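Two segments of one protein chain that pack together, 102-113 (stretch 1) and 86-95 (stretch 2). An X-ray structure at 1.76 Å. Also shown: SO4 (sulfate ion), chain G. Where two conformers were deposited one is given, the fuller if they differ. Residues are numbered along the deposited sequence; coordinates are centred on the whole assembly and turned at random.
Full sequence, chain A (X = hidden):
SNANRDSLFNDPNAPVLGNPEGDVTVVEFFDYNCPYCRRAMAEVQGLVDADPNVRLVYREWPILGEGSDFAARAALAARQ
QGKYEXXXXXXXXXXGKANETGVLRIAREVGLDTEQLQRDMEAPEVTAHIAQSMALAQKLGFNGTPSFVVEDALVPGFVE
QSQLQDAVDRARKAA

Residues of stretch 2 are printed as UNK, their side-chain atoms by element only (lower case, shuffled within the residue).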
# COMPACT_ATOMS: atom_id res chain seq x y z
N GLY A 102 11.80 8.61 -12.83
CA GLY A 102 11.77 8.96 -11.40
C GLY A 102 11.76 7.72 -10.51
O GLY A 102 12.47 7.66 -9.49
N VAL A 103 10.97 6.73 -10.89
CA VAL A 103 10.88 5.46 -10.14
C VAL A 103 12.26 4.79 -10.12
O VAL A 103 12.74 4.36 -9.06
CB VAL A 103 9.87 4.49 -10.74
CG1 VAL A 103 9.99 3.11 -10.07
CG2 VAL A 103 8.41 5.00 -10.56
N LEU A 104 12.90 4.71 -11.28
CA LEU A 104 14.21 4.06 -11.38
C LEU A 104 15.29 4.80 -10.60
O LEU A 104 16.19 4.16 -10.05
CB LEU A 104 14.65 3.81 -12.84
CG LEU A 104 13.82 2.73 -13.55
CD1 LEU A 104 14.25 2.61 -14.99
CD2 LEU A 104 13.88 1.37 -12.87
N ARG A 105 15.21 6.13 -10.58
CA ARG A 105 16.11 6.95 -9.77
C ARG A 105 16.00 6.60 -8.28
O ARG A 105 17.00 6.30 -7.63
CB ARG A 105 15.79 8.44 -9.97
CG ARG A 105 16.42 9.34 -8.92
CD ARG A 105 16.14 10.81 -9.21
NE ARG A 105 14.78 11.23 -8.85
CZ ARG A 105 14.41 11.57 -7.63
NH1 ARG A 105 15.28 11.52 -6.63
NH2 ARG A 105 13.16 11.96 -7.40
N ILE A 106 14.77 6.64 -7.76
CA ILE A 106 14.48 6.28 -6.36
C ILE A 106 14.94 4.84 -6.06
O ILE A 106 15.52 4.60 -5.01
CB ILE A 106 12.96 6.52 -6.00
CG1 ILE A 106 12.59 8.01 -6.13
CG2 ILE A 106 12.60 6.00 -4.59
CD1 ILE A 106 13.27 8.95 -5.14
N ALA A 107 14.73 3.91 -7.00
CA ALA A 107 15.17 2.52 -6.84
C ALA A 107 16.68 2.42 -6.57
O ALA A 107 17.08 1.71 -5.66
CB ALA A 107 14.76 1.65 -8.04
N ARG A 108 17.48 3.14 -7.37
CA ARG A 108 18.92 3.23 -7.14
C ARG A 108 19.19 3.75 -5.73
O ARG A 108 19.98 3.15 -4.99
CB ARG A 108 19.59 4.15 -8.17
CG ARG A 108 19.43 3.72 -9.62
CD ARG A 108 20.45 4.42 -10.54
NE ARG A 108 20.28 5.87 -10.61
CZ ARG A 108 19.36 6.48 -11.37
NH1 ARG A 108 18.53 5.76 -12.14
NH2 ARG A 108 19.28 7.81 -11.38
N GLU A 109 18.52 4.84 -5.37
CA GLU A 109 18.70 5.48 -4.06
C GLU A 109 18.49 4.51 -2.89
O GLU A 109 19.24 4.58 -1.90
CB GLU A 109 17.76 6.68 -3.91
CG GLU A 109 18.18 7.88 -4.74
CD GLU A 109 17.53 9.20 -4.30
OE1 GLU A 109 16.69 9.21 -3.37
OE2 GLU A 109 17.90 10.24 -4.88
N VAL A 110 17.54 3.60 -3.02
CA VAL A 110 17.27 2.60 -1.96
C VAL A 110 18.09 1.32 -2.12
O VAL A 110 17.95 0.38 -1.34
CB VAL A 110 15.75 2.28 -1.77
CG1 VAL A 110 14.95 3.54 -1.51
CG2 VAL A 110 15.17 1.51 -2.95
N GLY A 111 18.94 1.28 -3.14
CA GLY A 111 19.89 0.19 -3.29
C GLY A 111 19.40 -1.01 -4.08
O GLY A 111 20.01 -2.09 -4.00
N LEU A 112 18.34 -0.82 -4.86
CA LEU A 112 17.87 -1.87 -5.75
C LEU A 112 18.74 -2.01 -6.99
O LEU A 112 19.26 -1.03 -7.52
CB LEU A 112 16.43 -1.60 -6.18
CG LEU A 112 15.41 -1.76 -5.06
CD1 LEU A 112 14.10 -1.03 -5.43
CD2 LEU A 112 15.14 -3.26 -4.78
N ASP A 113 18.91 -3.26 -7.42
CA ASP A 113 19.50 -3.60 -8.71
C ASP A 113 18.40 -3.37 -9.74
O ASP A 113 17.42 -4.11 -9.76
CB ASP A 113 19.89 -5.08 -8.69
CG ASP A 113 20.41 -5.59 -10.03
OD1 ASP A 113 20.01 -5.08 -11.10
OD2 ASP A 113 21.20 -6.55 -10.01
N UNK A 86 11.16 -0.07 2.23
CA UNK A 86 12.03 1.09 2.04
C UNK A 86 11.69 1.78 0.72
O UNK A 86 11.65 3.02 0.64
c UNK A 86 13.49 0.66 2.05
N UNK A 87 11.42 0.98 -0.30
CA UNK A 87 11.11 1.53 -1.63
C UNK A 87 9.76 2.25 -1.63
O UNK A 87 9.64 3.37 -2.18
c UNK A 87 11.17 0.84 -4.12
c UNK A 87 11.24 1.57 -6.84
c UNK A 87 10.71 0.33 -6.46
c UNK A 87 11.70 2.08 -4.51
c UNK A 87 10.69 -0.03 -5.11
c UNK A 87 11.15 0.39 -2.66
c UNK A 87 11.74 2.45 -5.87
N UNK A 88 8.76 1.66 -0.98
CA UNK A 88 7.45 2.28 -0.83
C UNK A 88 7.54 3.65 -0.17
O UNK A 88 6.97 4.62 -0.70
n UNK A 88 4.15 2.11 -0.53
c UNK A 88 6.49 1.38 -0.03
c UNK A 88 5.22 2.06 0.33
c UNK A 88 4.86 2.77 1.43
c UNK A 88 3.17 2.80 0.03
n UNK A 88 3.58 3.22 1.22
N UNK A 89 8.22 3.74 0.97
CA UNK A 89 8.35 5.01 1.67
C UNK A 89 9.09 6.03 0.81
O UNK A 89 8.74 7.22 0.81
c UNK A 89 8.94 3.01 4.85
c UNK A 89 4.61 4.58 4.67
c UNK A 89 6.97 4.03 4.45
c UNK A 89 5.53 2.81 6.05
c UNK A 89 8.36 4.01 4.08
n UNK A 89 7.99 2.44 5.67
c UNK A 89 5.87 4.82 4.06
c UNK A 89 6.78 3.04 5.45
c UNK A 89 9.08 4.88 3.03
c UNK A 89 4.46 3.58 5.65
N UNK A 90 10.10 5.58 0.06
CA UNK A 90 10.93 6.50 -0.73
C UNK A 90 10.16 7.06 -1.93
O UNK A 90 10.28 8.25 -2.27
c UNK A 90 12.23 5.83 -1.17
N UNK A 91 9.39 6.19 -2.58
CA UNK A 91 8.50 6.59 -3.68
C UNK A 91 7.43 7.53 -3.19
O UNK A 91 7.22 8.58 -3.76
c UNK A 91 9.18 5.18 -6.42
c UNK A 91 7.83 5.37 -4.32
c UNK A 91 8.04 3.14 -5.48
c UNK A 91 8.73 4.45 -5.15
N UNK A 92 6.74 7.13 -2.13
CA UNK A 92 5.63 7.93 -1.62
C UNK A 92 6.10 9.29 -1.06
O UNK A 92 5.33 10.27 -1.05
se UNK A 92 2.32 7.68 -1.97
c UNK A 92 4.81 7.08 -0.62
c UNK A 92 3.44 7.55 -0.36
c UNK A 92 1.65 5.88 -2.16
N UNK A 93 7.39 9.38 -0.68
CA UNK A 93 7.96 10.63 -0.18
C UNK A 93 8.76 11.43 -1.19
O UNK A 93 9.41 12.44 -0.85
N UNK A 94 8.74 11.00 -2.45
CA UNK A 94 9.55 11.64 -3.48
C UNK A 94 9.02 13.01 -3.92
O UNK A 94 7.85 13.33 -3.72
se UNK A 94 8.61 9.40 -6.93
c UNK A 94 9.68 10.74 -4.71
c UNK A 94 8.51 10.82 -5.66
c UNK A 94 10.01 10.14 -8.10
N UNK A 95 9.89 13.81 -4.52
CA UNK A 95 9.48 15.08 -5.09
C UNK A 95 9.28 14.85 -6.60
O UNK A 95 10.10 14.21 -7.25
o UNK A 95 10.16 17.39 -5.34
c UNK A 95 10.54 16.13 -4.81
S SO4 G . 13.20 13.05 -4.21
O1 SO4 G . 12.87 14.25 -3.44
O2 SO4 G . 12.55 13.07 -5.52
O3 SO4 G . 14.64 12.94 -4.38
O4 SO4 G . 12.80 11.89 -3.41

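Position 86 carries a single side-chain carbon, CB, its CA-to-CB bond directed toward stretch 1; Val110 CG1 lies 4.0 Å from the backbone O of this residue. One carbon and nothing beyond it makes this Ala86.

Position 87 has one carbon followed by a ring of six carbons without a heteroatom or a substituent, with Leu112 CD1 over one face and Ile106 CG2 at the edge: Phe87. Its CB points sideways, but with chi1 at -166° (t) the ring reaches across to the other stretch. Leu112 CD1 sits 3.7 Å from the centroid of the Phe87 ring and 15° off the normal, a CH-pi contact. Ile106 CG2 lies 3.9 Å from Phe87 CE1, while Ala107 CB and Val103 CG1 approach Phe87 CZ at 3.7 and 3.8 Å.

At position 88, one carbon leads to a five-membered ring of three carbons and two nitrogens, an imidazole. The CA-to-CB bond points away from stretch 1, and the ring touches none of it: His88.

Position 89 bears one carbon and fused five- and six-membered rings holding eight carbons and one nitrogen. This indole, which makes no contact with stretch 1, identifies Trp89.

Position 90 again has CB alone, with the CA-to-CB bond toward stretch 1 and CB 3.4 Å from Ile106 CG2 and 3.6 Å from Val110 CG1. It is Ala90, and its short side chain lies close against both branched neighbours.

Four carbons forked at the second, packed against Ile106 and Val103, define position 91 as Leu91. Leu91 CD2 lies 4.0 Å from Ile106 CG2 and 4.2 Å from Val103 CG2.

Position 92 shows two carbons, a selenium and a terminal carbon, unbranched and out of reach of stretch 1: selenomethionine, Met92.

Position 93 has no side-chain atoms and is Gly93, the first residue to leave helical geometry.

Position 94 repeats the unbranched chain of two carbons, selenium and carbon, and its CA-to-CB bond points toward stretch 1; the terminal carbon touches Ile106 and Arg105. In this second selenomethionine, Met94, CE lies 3.9 Å from Ile106 CG1 and 3.7 Å from Arg105 NH2.

Position 95 ends in one carbon and one oxygen, a hydroxymethyl group, and its backbone O lies 3.8 Å from Arg105 NH2; it is Ser95.

The helices cross at 131°, their axes approaching to 9.7 Å; the two stretches together bury 486 Å². No hydrogen bond joins them directly: the contact is apolar, with Ile106 packed among Phe87, Ala90, Leu91 and Met94. At one end a sulfate links the stretches, accepting hydrogen bonds from Ser95 N to O2 (2.9 Å) and from Arg105 NH1 to O3 (2.7 Å).

Stretch 2, residues 86-95: AFHWALMGMS
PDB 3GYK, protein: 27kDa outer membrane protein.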